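Local coordinates for protein probable tautomerase/dehalogenase AU4130 (Aspergillus fumigatus Af293, PDB 3C6V) that is of unknown function but is probably a tautomerase or dehalogenase, assembled as a trimer of subunits built from beta-alpha-beta units, at residues E37-L42 and V62-Q67; A57-V62 and K150-E155; P113-E116 and D121-Y124. All blocks are in the same frame, centred on the assembly; numbering follows the deposited sequence.

Contact 1 of 3, residues E37-L42 and V62-Q67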
ATOM      1  N   GLU B  37      11.762  -1.074 -21.436  1.00 13.89           N
ATOM      2  CA  GLU B  37      12.528  -2.307 -21.499  1.00 14.25           C
ATOM      3  C   GLU B  37      13.060  -2.727 -20.125  1.00 12.81           C
ATOM      4  O   GLU B  37      13.023  -3.895 -19.747  1.00 12.12           O
ATOM      5  CB  GLU B  37      13.679  -2.148 -22.478  1.00 14.48           C
ATOM      6  CG  GLU B  37      13.229  -1.939 -23.911  1.00 20.55           C
ATOM      7  CD  GLU B  37      12.522  -0.583 -24.213  1.00 24.52           C
ATOM      8  OE1 GLU B  37      12.829   0.494 -23.614  1.00 16.88           O
ATOM      9  OE2 GLU B  37      11.630  -0.622 -25.102  1.00 30.58           O
ATOM     10  N   GLU B  38      13.548  -1.761 -19.381  1.00 12.33           N
ATOM     11  CA  GLU B  38      14.031  -2.035 -18.029  1.00 11.79           C
ATOM     12  C   GLU B  38      12.914  -2.486 -17.089  1.00 11.38           C
ATOM     13  O   GLU B  38      13.120  -3.399 -16.276  1.00 11.52           O
ATOM     14  CB  GLU B  38      14.717  -0.790 -17.477  1.00 12.35           C
ATOM     15  CG  GLU B  38      16.088  -0.589 -18.095  1.00 15.18           C
ATOM     16  CD  GLU B  38      16.674   0.813 -17.870  1.00 19.73           C
ATOM     17  OE1 GLU B  38      15.962   1.761 -17.491  1.00 17.46           O
ATOM     18  OE2 GLU B  38      17.885   0.954 -18.111  1.00 23.13           O
ATOM     19  N   LYS B  39      11.751  -1.843 -17.154  1.00 11.24           N
ATOM     20  CA  LYS B  39      10.591  -2.273 -16.327  1.00 10.77           C
ATOM     21  C   LYS B  39      10.279  -3.755 -16.590  1.00 10.89           C
ATOM     22  O   LYS B  39      10.062  -4.548 -15.665  1.00 10.73           O
ATOM     23  CB  LYS B  39       9.359  -1.419 -16.652  1.00 11.21           C
ATOM     24  CG  LYS B  39       9.513   0.040 -16.249  1.00 11.23           C
ATOM     25  CD  LYS B  39       8.311   0.877 -16.699  1.00 13.24           C
ATOM     26  CE  LYS B  39       8.634   2.361 -16.659  1.00 12.23           C
ATOM     27  NZ  LYS B  39       7.468   3.107 -17.243  1.00 11.41           N
ATOM     28  N   SER B  40      10.273  -4.135 -17.864  1.00 11.59           N
ATOM     29  CA  SER B  40       9.920  -5.488 -18.262  1.00 12.11           C
ATOM     30  C   SER B  40      10.971  -6.483 -17.788  1.00 12.10           C
ATOM     31  O   SER B  40      10.647  -7.572 -17.264  1.00 11.40           O
ATOM     32  CB  SER B  40       9.784  -5.559 -19.784  1.00 13.30           C
ATOM     33  OG  SER B  40       9.647  -6.906 -20.171  1.00 16.57           O
ATOM     34  N   HIS B  41      12.241  -6.097 -17.944  1.00 12.11           N
ATOM     35  CA  HIS B  41      13.333  -6.957 -17.494  1.00 13.30           C
ATOM     36  C   HIS B  41      13.310  -7.138 -15.962  1.00 12.55           C
ATOM     37  O   HIS B  41      13.478  -8.265 -15.459  1.00 12.10           O
ATOM     38  CB  HIS B  41      14.691  -6.424 -17.987  1.00 13.44           C
ATOM     39  CG  HIS B  41      15.844  -7.337 -17.674  1.00 17.87           C
ATOM     40  ND1 HIS B  41      16.887  -6.964 -16.852  1.00 22.08           N
ATOM     41  CD2 HIS B  41      16.102  -8.613 -18.051  1.00 20.59           C
ATOM     42  CE1 HIS B  41      17.739  -7.969 -16.737  1.00 18.59           C
ATOM     43  NE2 HIS B  41      17.290  -8.979 -17.459  1.00 23.58           N
ATOM     44  N   LEU B  42      13.073  -6.046 -15.219  1.00 12.51           N
ATOM     45  CA  LEU B  42      12.944  -6.158 -13.768  1.00 13.07           C
ATOM     46  C   LEU B  42      11.804  -7.105 -13.354  1.00 12.37           C
ATOM     47  O   LEU B  42      11.978  -7.961 -12.465  1.00 10.59           O
ATOM     48  CB  LEU B  42      12.769  -4.757 -13.138  1.00 13.47           C
ATOM     49  CG  LEU B  42      12.816  -4.641 -11.602  1.00 16.36           C
ATOM     50  CD1 LEU B  42      14.105  -5.261 -11.064  1.00 16.73           C
ATOM     51  CD2 LEU B  42      12.738  -3.171 -11.223  1.00 17.21           C
ATOM     52  N   VAL B  62       3.771  -7.265 -10.568  1.00 11.08           N
ATOM     53  CA  VAL B  62       4.689  -6.151 -10.449  1.00 10.12           C
ATOM     54  C   VAL B  62       4.065  -4.988 -11.193  1.00 11.10           C
ATOM     55  O   VAL B  62       3.801  -5.100 -12.419  1.00 11.37           O
ATOM     56  CB  VAL B  62       6.068  -6.477 -11.081  1.00  9.11           C
ATOM     57  CG1 VAL B  62       7.004  -5.242 -10.989  1.00  9.58           C
ATOM     58  CG2 VAL B  62       6.743  -7.704 -10.415  1.00 10.25           C
ATOM     59  N   HIS B  63       3.771  -3.908 -10.461  1.00 10.39           N
ATOM     60  CA  HIS B  63       3.088  -2.760 -11.057  1.00 10.98           C
ATOM     61  C   HIS B  63       3.938  -1.508 -10.840  1.00 10.09           C
ATOM     62  O   HIS B  63       4.331  -1.216  -9.709  1.00  9.89           O
ATOM     63  CB  HIS B  63       1.690  -2.560 -10.469  1.00 11.86           C
ATOM     64  CG  HIS B  63       0.797  -3.769 -10.605  1.00 12.69           C
ATOM     65  ND1 HIS B  63       0.142  -4.075 -11.775  1.00 14.68           N
ATOM     66  CD2 HIS B  63       0.471  -4.744  -9.727  1.00 15.28           C
ATOM     67  CE1 HIS B  63      -0.553  -5.185 -11.618  1.00 13.31           C
ATOM     68  NE2 HIS B  63      -0.379  -5.614 -10.381  1.00 13.14           N
ATOM     69  N   PHE B  64       4.201  -0.793 -11.921  1.00  9.31           N
ATOM     70  CA  PHE B  64       5.016   0.428 -11.891  1.00  9.58           C
ATOM     71  C   PHE B  64       4.104   1.645 -11.940  1.00 10.75           C
ATOM     72  O   PHE B  64       3.102   1.656 -12.699  1.00 11.05           O
ATOM     73  CB  PHE B  64       5.942   0.484 -13.144  1.00  9.06           C
ATOM     74  CG  PHE B  64       7.050  -0.542 -13.125  1.00  9.81           C
ATOM     75  CD1 PHE B  64       6.818  -1.834 -13.586  1.00 11.64           C
ATOM     76  CD2 PHE B  64       8.315  -0.223 -12.623  1.00 11.28           C
ATOM     77  CE1 PHE B  64       7.824  -2.810 -13.555  1.00  9.58           C
ATOM     78  CE2 PHE B  64       9.355  -1.194 -12.622  1.00  7.89           C
ATOM     79  CZ  PHE B  64       9.099  -2.471 -13.085  1.00  9.62           C
ATOM     80  N   ILE B  65       4.430   2.672 -11.150  1.00 10.55           N
ATOM     81  CA  ILE B  65       3.682   3.944 -11.208  1.00 10.82           C
ATOM     82  C   ILE B  65       4.654   5.097 -11.342  1.00 11.48           C
ATOM     83  O   ILE B  65       5.478   5.354 -10.431  1.00 11.13           O
ATOM     84  CB  ILE B  65       2.764   4.151  -9.988  1.00 12.07           C
ATOM     85  CG1 ILE B  65       1.599   3.118 -10.009  1.00 11.13           C
ATOM     86  CG2 ILE B  65       2.239   5.595  -9.973  1.00 12.23           C
ATOM     87  CD1 ILE B  65       0.634   3.265  -8.793  1.00 13.73           C
ATOM     88  N   GLU B  66       4.615   5.754 -12.498  1.00 11.22           N
ATOM     89  CA  GLU B  66       5.483   6.922 -12.690  1.00 11.63           C
ATOM     90  C   GLU B  66       4.885   8.113 -11.942  1.00 12.15           C
ATOM     91  O   GLU B  66       3.681   8.424 -12.061  1.00 11.76           O
ATOM     92  CB  GLU B  66       5.699   7.238 -14.168  1.00 11.30           C
ATOM     93  CG  GLU B  66       6.744   8.342 -14.387  1.00 12.28           C
ATOM     94  CD  GLU B  66       7.122   8.502 -15.833  1.00 16.23           C
ATOM     95  OE1 GLU B  66       7.890   7.667 -16.351  1.00 18.60           O
ATOM     96  OE2 GLU B  66       6.687   9.495 -16.427  1.00 17.29           O
ATOM     97  N   GLN B  67       5.741   8.770 -11.173  1.00 10.93           N
ATOM     98  CA  GLN B  67       5.378   9.951 -10.380  1.00 11.46           C
ATOM     99  C   GLN B  67       5.842  11.192 -11.148  1.00 11.48           C
ATOM    100  O   GLN B  67       7.044  11.381 -11.281  1.00 11.96           O
ATOM    101  CB  GLN B  67       6.091   9.892  -9.013  1.00 10.22           C
ATOM    102  CG  GLN B  67       5.642   8.701  -8.109  1.00 11.68           C
ATOM    103  CD  GLN B  67       4.342   8.977  -7.367  1.00 12.67           C
ATOM    104  OE1 GLN B  67       3.931  10.132  -7.175  1.00 14.11           O
ATOM    105  NE2 GLN B  67       3.721   7.934  -6.903  1.00 13.68           N
TER
HETATM  106  O   HOH W   1       8.850   5.501 -17.791  1.00 30.50           O
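Lys39 lies across one face of the Phe64 ring with the aliphatic part of its side chain. Its CB makes the CH-pi contact, 3.8 Å from the ring centroid and 15° off the normal, displaced from the middle of the ring toward the rim. CG continues over the same ring, 3.8 Å from Phe64 CD2. The lysine CG points away from its own carbonyl carbon (chi1 -66°), and beyond it the chain is fully extended, which carries the methylenes over the phenyl group and the ammonium on toward Glu66. The Lys39 carbonyl also comes close to the ring, its O lying 3.4 Å from Phe64 CZ. Leu42, one helical turn on, meets the ring differently: its CD2 methyl approaches the edge, near the ring plane, 4.1 Å from Phe64 CZ. Helix 36-51 thus rests on strand 61-66 inside the unit strand 24-29, helix 36-51, strand 61-66, a beta-alpha-beta crossover of the kind from which tautomerase subunits are built. Leu34 and Ile27 add further packing to Phe64, and Phe73 of the second subunit also packs against it. Beyond the ring the contact becomes polar. Lys39 NZ and Glu66 OE1 remain 4.7 Å apart, too far for direct pairing, and a water links them, taking a bond from NZ at 2.8 Å and lying 2.8 Å from Glu66 OE1. Glu66 is solvent-exposed, and its extended chain brings the carboxylate closer to the helix than its backbone would suggest.

Contact 2 of 3, residues A57-V62 and K150-E155; sequences AFYVQV and KVWVRE
Trp152 CE3 lies at the edges of two rings at once, near the plane of each: it is 3.7 Å from Phe58 CZ and 3.7 Å from Tyr59 CE1. In return, Tyr59 CE1 lies at the edge of the indole, in its plane. The two rings of the 3-10 turn also meet each other, with Tyr59 CD1 over one face of the Phe58 ring, 3.7 Å above its plane, and Phe58 CZ at the Tyr59 edge. One corner of the indole therefore receives both aromatic side chains, and Tyr59 OH comes nearest, 3.4 Å from Trp152 CE3. This hydroxyl contact is a matter of packing, and no direct hydrogen bond joins the two segments. Phe58 and Tyr59 leave consecutive residues by different routes. Phe58 CG sits between its backbone N and carbonyl carbon (chi1 81°), whereas Tyr59 CG is turned away from its carbonyl carbon (chi1 -76°); Tyr59 then runs at about a right angle to the tryptophan. Away from the rings, one water bridges the backbones, accepting from Ala57 N at 3.2 Å and donating to Val153 O at 2.7 Å. The indole is held at its other end too, since Trp152 NE1 bonds to Val159 O, and the ring of Phe161 meets the indole at a small angle between planes. Pro142 touches both Tyr59 and Trp152. The contact thus joins the C-terminal helix 147-155 to the 3-10 turn that leads into strand 61-66, outermost in this chain but paired with a strand of the second subunit. Ile136 of strand 135-136 packs against both Phe58 and Tyr59, while Ala57 and Val60 of the same segment pack on helix 36-51.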
ATOM      1  N   ALA B  57       4.241 -19.020 -11.558  1.00 12.52           N
ATOM      2  CA  ALA B  57       4.656 -17.747 -12.141  1.00 12.60           C
ATOM      3  C   ALA B  57       3.582 -16.660 -12.045  1.00 12.24           C
ATOM      4  O   ALA B  57       3.898 -15.499 -11.701  1.00 11.95           O
ATOM      5  CB  ALA B  57       5.095 -17.936 -13.574  1.00 13.35           C
ATOM      6  N   PHE B  58       2.327 -17.026 -12.322  1.00 11.64           N
ATOM      7  CA  PHE B  58       1.236 -16.026 -12.397  1.00 11.61           C
ATOM      8  C   PHE B  58       0.926 -15.366 -11.022  1.00 11.88           C
ATOM      9  O   PHE B  58       0.204 -14.385 -10.985  1.00 11.45           O
ATOM     10  CB  PHE B  58      -0.058 -16.633 -13.016  1.00 11.04           C
ATOM     11  CG  PHE B  58      -0.899 -17.441 -12.042  1.00 12.26           C
ATOM     12  CD1 PHE B  58      -0.562 -18.753 -11.723  1.00 12.16           C
ATOM     13  CD2 PHE B  58      -2.050 -16.883 -11.458  1.00 13.63           C
ATOM     14  CE1 PHE B  58      -1.339 -19.500 -10.809  1.00 14.38           C
ATOM     15  CE2 PHE B  58      -2.814 -17.606 -10.557  1.00 13.02           C
ATOM     16  CZ  PHE B  58      -2.472 -18.906 -10.229  1.00 14.99           C
ATOM     17  N   TYR B  59       1.425 -15.906  -9.898  1.00 11.18           N
ATOM     18  CA  TYR B  59       1.232 -15.214  -8.606  1.00 11.14           C
ATOM     19  C   TYR B  59       1.964 -13.863  -8.588  1.00 11.21           C
ATOM     20  O   TYR B  59       1.603 -12.969  -7.817  1.00 11.03           O
ATOM     21  CB  TYR B  59       1.817 -16.016  -7.428  1.00 11.71           C
ATOM     22  CG  TYR B  59       1.062 -17.226  -6.933  1.00 11.22           C
ATOM     23  CD1 TYR B  59       0.116 -17.878  -7.732  1.00 10.63           C
ATOM     24  CD2 TYR B  59       1.332 -17.745  -5.666  1.00 11.21           C
ATOM     25  CE1 TYR B  59      -0.556 -19.023  -7.261  1.00 12.36           C
ATOM     26  CE2 TYR B  59       0.694 -18.876  -5.198  1.00 12.77           C
ATOM     27  CZ  TYR B  59      -0.255 -19.509  -6.002  1.00 10.59           C
ATOM     28  OH  TYR B  59      -0.863 -20.623  -5.527  1.00 13.64           O
ATOM     29  N   VAL B  60       3.043 -13.750  -9.352  1.00 10.44           N
ATOM     30  CA  VAL B  60       3.944 -12.603  -9.178  1.00 10.08           C
ATOM     31  C   VAL B  60       3.384 -11.419  -9.942  1.00 10.43           C
ATOM     32  O   VAL B  60       3.327 -11.452 -11.154  1.00 11.14           O
ATOM     33  CB  VAL B  60       5.369 -12.907  -9.631  1.00  9.97           C
ATOM     34  CG1 VAL B  60       6.277 -11.704  -9.350  1.00  9.35           C
ATOM     35  CG2 VAL B  60       5.919 -14.164  -8.938  1.00  9.98           C
ATOM     36  N   GLN B  61       2.951 -10.392  -9.210  1.00  9.98           N
ATOM     37  CA  GLN B  61       2.462  -9.145  -9.812  1.00 11.40           C
ATOM     38  C   GLN B  61       3.437  -8.019  -9.523  1.00 11.72           C
ATOM     39  O   GLN B  61       3.869  -7.839  -8.363  1.00 12.09           O
ATOM     40  CB  GLN B  61       1.080  -8.775  -9.264  1.00 10.98           C
ATOM     41  CG  GLN B  61       0.012  -9.881  -9.547  1.00 12.79           C
ATOM     42  CD  GLN B  61      -1.371  -9.311  -9.722  1.00 14.27           C
ATOM     43  OE1 GLN B  61      -1.545  -8.093  -9.792  1.00 16.46           O
ATOM     44  NE2 GLN B  61      -2.372 -10.186  -9.823  1.00 13.19           N
ATOM     45  N   VAL B  62       3.771  -7.265 -10.568  1.00 11.08           N
ATOM     46  CA  VAL B  62       4.689  -6.151 -10.449  1.00 10.12           C
ATOM     47  C   VAL B  62       4.065  -4.988 -11.193  1.00 11.10           C
ATOM     48  O   VAL B  62       3.801  -5.100 -12.419  1.00 11.37           O
ATOM     49  CB  VAL B  62       6.068  -6.477 -11.081  1.00  9.11           C
ATOM     50  CG1 VAL B  62       7.004  -5.242 -10.989  1.00  9.58           C
ATOM     51  CG2 VAL B  62       6.743  -7.704 -10.415  1.00 10.25           C
ATOM     52  N   LYS B 150       1.202 -27.676  -6.721  1.00 16.88           N
ATOM     53  CA  LYS B 150       1.850 -28.206  -7.938  1.00 17.46           C
ATOM     54  C   LYS B 150       0.921 -28.169  -9.146  1.00 16.62           C
ATOM     55  O   LYS B 150       1.372 -27.938 -10.262  1.00 15.38           O
ATOM     56  CB  LYS B 150       2.388 -29.621  -7.706  1.00 18.96           C
ATOM     57  CG  LYS B 150       3.437 -29.665  -6.608  1.00 21.79           C
ATOM     58  CD  LYS B 150       4.369 -30.877  -6.802  1.00 29.19           C
ATOM     59  CE  LYS B 150       5.234 -31.134  -5.570  1.00 33.40           C
ATOM     60  NZ  LYS B 150       5.918 -29.878  -5.083  1.00 35.51           N
ATOM     61  N   VAL B 151      -0.381 -28.354  -8.913  1.00 15.89           N
ATOM     62  CA  VAL B 151      -1.368 -28.253  -9.992  1.00 15.70           C
ATOM     63  C   VAL B 151      -1.428 -26.814 -10.533  1.00 15.00           C
ATOM     64  O   VAL B 151      -1.458 -26.581 -11.765  1.00 13.78           O
ATOM     65  CB  VAL B 151      -2.791 -28.696  -9.533  1.00 15.83           C
ATOM     66  CG1 VAL B 151      -3.815 -28.470 -10.672  1.00 17.68           C
ATOM     67  CG2 VAL B 151      -2.780 -30.154  -9.056  1.00 17.73           C
ATOM     68  N   TRP B 152      -1.499 -25.856  -9.605  1.00 13.38           N
ATOM     69  CA  TRP B 152      -1.501 -24.450  -9.994  1.00 13.58           C
ATOM     70  C   TRP B 152      -0.192 -24.047 -10.704  1.00 13.56           C
ATOM     71  O   TRP B 152      -0.210 -23.216 -11.593  1.00 12.13           O
ATOM     72  CB  TRP B 152      -1.773 -23.562  -8.779  1.00 13.57           C
ATOM     73  CG  TRP B 152      -3.209 -23.586  -8.316  1.00 14.84           C
ATOM     74  CD1 TRP B 152      -4.088 -24.657  -8.325  1.00 15.32           C
ATOM     75  CD2 TRP B 152      -3.925 -22.481  -7.781  1.00 12.12           C
ATOM     76  NE1 TRP B 152      -5.312 -24.263  -7.817  1.00 16.75           N
ATOM     77  CE2 TRP B 152      -5.237 -22.933  -7.473  1.00 13.94           C
ATOM     78  CE3 TRP B 152      -3.581 -21.151  -7.513  1.00 10.71           C
ATOM     79  CZ2 TRP B 152      -6.215 -22.085  -6.928  1.00 13.44           C
ATOM     80  CZ3 TRP B 152      -4.571 -20.292  -6.961  1.00 12.92           C
ATOM     81  CH2 TRP B 152      -5.850 -20.768  -6.666  1.00 12.68           C
ATOM     82  N   VAL B 153       0.937 -24.645 -10.314  1.00 13.81           N
ATOM     83  CA  VAL B 153       2.208 -24.398 -11.009  1.00 14.91           C
ATOM     84  C   VAL B 153       2.110 -24.856 -12.481  1.00 15.34           C
ATOM     85  O   VAL B 153       2.424 -24.081 -13.394  1.00 14.75           O
ATOM     86  CB  VAL B 153       3.393 -25.087 -10.290  1.00 15.12           C
ATOM     87  CG1 VAL B 153       4.657 -25.027 -11.141  1.00 16.70           C
ATOM     88  CG2 VAL B 153       3.659 -24.434  -8.943  1.00 14.73           C
ATOM     89  N   ARG B 154       1.642 -26.103 -12.680  1.00 16.10           N
ATOM     90  CA  ARG B 154       1.591 -26.768 -13.993  1.00 17.93           C
ATOM     91  C   ARG B 154       0.667 -26.077 -14.959  1.00 18.15           C
ATOM     92  O   ARG B 154       0.957 -25.986 -16.158  1.00 17.88           O
ATOM     93  CB  ARG B 154       1.023 -28.195 -13.872  1.00 18.31           C
ATOM     94  CG  ARG B 154       1.863 -29.170 -13.161  1.00 22.05           C
ATOM     95  CD  ARG B 154       1.402 -30.549 -13.543  1.00 22.81           C
ATOM     96  NE  ARG B 154       0.162 -31.007 -12.899  1.00 27.13           N
ATOM     97  CZ  ARG B 154       0.100 -31.591 -11.703  1.00 27.00           C
ATOM     98  NH1 ARG B 154       1.189 -31.745 -10.960  1.00 26.07           N
ATOM     99  NH2 ARG B 154      -1.070 -32.021 -11.247  1.00 31.22           N
ATOM    100  N   GLU B 155      -0.491 -25.685 -14.433  1.00 17.53           N
ATOM    101  CA  GLU B 155      -1.527 -25.007 -15.211  1.00 17.65           C
ATOM    102  C   GLU B 155      -1.305 -23.512 -15.318  1.00 17.17           C
ATOM    103  O   GLU B 155      -1.896 -22.872 -16.188  1.00 17.27           O
ATOM    104  CB  GLU B 155      -2.907 -25.262 -14.594  1.00 16.77           C
ATOM    105  CG  GLU B 155      -3.309 -26.721 -14.549  1.00 20.21           C
ATOM    106  CD  GLU B 155      -3.356 -27.381 -15.953  1.00 24.03           C
ATOM    107  OE1 GLU B 155      -3.408 -26.668 -16.994  1.00 24.03           O
ATOM    108  OE2 GLU B 155      -3.337 -28.623 -15.996  1.00 24.96           O
TER
HETATM  109  O   HOH W   2       3.767 -21.738 -13.252  1.00 24.91           O

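Contact 3 of 3, residues P113-E116 and D121-Y124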
ATOM      1  N   PRO B 113      22.364  -4.205  -9.397  1.00 14.52           N
ATOM      2  CA  PRO B 113      22.982  -4.004 -10.724  1.00 15.35           C
ATOM      3  C   PRO B 113      22.161  -3.186 -11.690  1.00 15.64           C
ATOM      4  O   PRO B 113      22.739  -2.615 -12.632  1.00 15.11           O
ATOM      5  CB  PRO B 113      23.143  -5.443 -11.296  1.00 15.74           C
ATOM      6  CG  PRO B 113      22.977  -6.346 -10.117  1.00 16.05           C
ATOM      7  CD  PRO B 113      22.152  -5.639  -9.100  1.00 14.28           C
HETATM    8  N   MSE B 114      20.840  -3.119 -11.514  1.00 14.90           N
HETATM    9  CA  MSE B 114      20.089  -2.261 -12.412  1.00 15.20           C
HETATM   10  C   MSE B 114      20.198  -0.780 -12.044  1.00 15.10           C
HETATM   11  O   MSE B 114      20.374   0.073 -12.931  1.00 15.20           O
HETATM   12  CB  MSE B 114      18.612  -2.656 -12.521  1.00 15.31           C
HETATM   13  CG  MSE B 114      17.893  -1.878 -13.674  1.00 20.83           C
HETATM   14 SE   MSE B 114      16.059  -2.418 -13.739  0.75 31.30          SE
HETATM   15  CE  MSE B 114      16.327  -3.955 -14.939  1.00 26.69           C
ATOM     16  N   PHE B 115      20.112  -0.492 -10.750  1.00 13.08           N
ATOM     17  CA  PHE B 115      19.963   0.883 -10.260  1.00 13.28           C
ATOM     18  C   PHE B 115      21.295   1.599 -10.056  1.00 12.70           C
ATOM     19  O   PHE B 115      21.432   2.775 -10.379  1.00 13.04           O
ATOM     20  CB  PHE B 115      19.195   0.883  -8.946  1.00 12.53           C
ATOM     21  CG  PHE B 115      17.779   0.370  -9.060  1.00 13.19           C
ATOM     22  CD1 PHE B 115      17.157  -0.193  -7.951  1.00 12.40           C
ATOM     23  CD2 PHE B 115      17.079   0.403 -10.276  1.00 13.52           C
ATOM     24  CE1 PHE B 115      15.826  -0.666  -8.029  1.00 13.02           C
ATOM     25  CE2 PHE B 115      15.762  -0.082 -10.362  1.00 12.51           C
ATOM     26  CZ  PHE B 115      15.133  -0.610  -9.224  1.00 11.43           C
ATOM     27  N   GLU B 116      22.266   0.890  -9.507  1.00 12.61           N
ATOM     28  CA  GLU B 116      23.544   1.522  -9.158  1.00 14.79           C
ATOM     29  C   GLU B 116      24.236   2.217 -10.369  1.00 14.59           C
ATOM     30  O   GLU B 116      24.590   3.398 -10.255  1.00 14.99           O
ATOM     31  CB  GLU B 116      24.454   0.511  -8.463  1.00 15.73           C
ATOM     32  CG  GLU B 116      25.684   1.095  -7.748  1.00 22.16           C
ATOM     33  CD  GLU B 116      26.110   0.164  -6.617  1.00 31.19           C
ATOM     34  OE1 GLU B 116      26.829  -0.821  -6.917  1.00 33.95           O
ATOM     35  OE2 GLU B 116      25.666   0.370  -5.447  1.00 34.50           O
ATOM     36  N   ASP B 121      18.677   6.402  -6.621  1.00  9.17           N
ATOM     37  CA  ASP B 121      18.500   6.125  -5.193  1.00  9.16           C
ATOM     38  C   ASP B 121      17.240   5.299  -5.062  1.00 10.00           C
ATOM     39  O   ASP B 121      16.186   5.681  -5.575  1.00  9.45           O
ATOM     40  CB  ASP B 121      18.380   7.415  -4.340  1.00  8.53           C
ATOM     41  CG  ASP B 121      19.688   8.188  -4.278  1.00 12.34           C
ATOM     42  OD1 ASP B 121      20.780   7.569  -4.316  1.00 11.64           O
ATOM     43  OD2 ASP B 121      19.631   9.420  -4.190  1.00 14.78           O
ATOM     44  N   TRP B 122      17.339   4.166  -4.371  1.00  9.70           N
ATOM     45  CA  TRP B 122      16.180   3.273  -4.278  1.00 10.23           C
ATOM     46  C   TRP B 122      15.968   2.800  -2.854  1.00 10.69           C
ATOM     47  O   TRP B 122      16.929   2.717  -2.083  1.00  9.88           O
ATOM     48  CB  TRP B 122      16.308   2.090  -5.244  1.00  9.63           C
ATOM     49  CG  TRP B 122      17.318   0.982  -4.885  1.00 11.59           C
ATOM     50  CD1 TRP B 122      17.030  -0.281  -4.404  1.00  9.64           C
ATOM     51  CD2 TRP B 122      18.742   1.031  -5.042  1.00  9.41           C
ATOM     52  NE1 TRP B 122      18.195  -1.006  -4.248  1.00 11.20           N
ATOM     53  CE2 TRP B 122      19.256  -0.229  -4.635  1.00 11.57           C
ATOM     54  CE3 TRP B 122      19.631   2.009  -5.506  1.00  9.00           C
ATOM     55  CZ2 TRP B 122      20.634  -0.522  -4.649  1.00 12.23           C
ATOM     56  CZ3 TRP B 122      20.993   1.728  -5.520  1.00 10.47           C
ATOM     57  CH2 TRP B 122      21.488   0.464  -5.092  1.00 11.71           C
ATOM     58  N   GLU B 123      14.709   2.515  -2.509  1.00 10.53           N
ATOM     59  CA  GLU B 123      14.370   1.999  -1.189  1.00 11.03           C
ATOM     60  C   GLU B 123      13.272   0.963  -1.342  1.00  9.91           C
ATOM     61  O   GLU B 123      12.314   1.166  -2.119  1.00  9.98           O
ATOM     62  CB  GLU B 123      13.852   3.120  -0.289  1.00 11.88           C
ATOM     63  CG  GLU B 123      13.415   2.643   1.102  1.00 14.25           C
ATOM     64  CD  GLU B 123      12.719   3.733   1.918  1.00 18.68           C
ATOM     65  OE1 GLU B 123      11.593   4.148   1.556  1.00 21.46           O
ATOM     66  OE2 GLU B 123      13.297   4.167   2.930  1.00 24.16           O
ATOM     67  N   TYR B 124      13.421  -0.146  -0.626  1.00  9.67           N
ATOM     68  CA  TYR B 124      12.346  -1.125  -0.531  1.00  9.36           C
ATOM     69  C   TYR B 124      12.044  -1.468   0.921  1.00  9.29           C
ATOM     70  O   TYR B 124      12.888  -1.292   1.817  1.00  7.56           O
ATOM     71  CB  TYR B 124      12.607  -2.380  -1.365  1.00  9.25           C
ATOM     72  CG  TYR B 124      13.849  -3.208  -0.965  1.00 10.38           C
ATOM     73  CD1 TYR B 124      15.020  -3.203  -1.766  1.00 10.58           C
ATOM     74  CD2 TYR B 124      13.832  -4.001   0.189  1.00  9.73           C
ATOM     75  CE1 TYR B 124      16.136  -4.013  -1.419  1.00  9.93           C
ATOM     76  CE2 TYR B 124      14.940  -4.769   0.569  1.00 11.47           C
ATOM     77  CZ  TYR B 124      16.081  -4.779  -0.251  1.00 13.11           C
ATOM     78  OH  TYR B 124      17.153  -5.577   0.118  1.00 13.29           O
TER
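Phe115 drives the edge of its ring into one face of the Trp122 indole, and this is the tight part of the contact. Phe115 CD1 lies 3.3 Å from Trp122 CG and 3.5 Å from Trp122 CD2. The phenyl and five-membered ring centroids are 4.8 Å apart with their planes at 60°, a tilted edge-to-face pair. The same residue also touches the benzo half: its CB sits over the six-membered ring, 4.0 Å from the centroid, in a CH-pi contact. Two atoms of one side chain thus span both halves of the indole. For Trp122, CG is wedged between its backbone N and carbonyl carbon (chi1 74°), a rotation that stands the indole up with one face turned to Phe115. Leu42, Leu34 and Val83 pack around Phe115, so the phenyl group is buried on the helical side of the sheet. Against this the remaining contact is loose. Glu116 is exposed to solvent, and its extended chain brings OE2 only to 4.2 Å from Trp122 CH2, at the indole edge, without a hydrogen bond. On the subunit interface side, Asn137 of the third subunit accepts a bond from Trp122 N, and its Gly138 packs on the indole. The strand carrying Trp122 follows the helix after a short loop, and the pair closes the second crossover of the chain: strand 82-90, helix 97-115 and strand 121-129 form a beta-alpha-beta unit like that of strand 24-29, helix 36-51 and strand 61-66, the doubled topology of the tautomerase fold.

In the fold
Contact 1 and contact 3 sit on the two helices that pack on the same four-stranded sheet, with centres about 13 Å apart; they touch where Met114 (selenomethionine) and Phe115 meet helix 36-51. Contact 1 closes before contact 3 opens. Contact 2 shares Val62 and strand 61-66 with contact 1, its centre about 20 Å away, and its segments alternate with those of contact 1 along the chain. Contact 3 falls wholly between the two segments of contact 2, their centres about 27 Å apart. The strands outermost in the chain, 61-66 and 121-129, pair with strands of the neighbouring subunits, so helix packing and trimer assembly meet on the same strands.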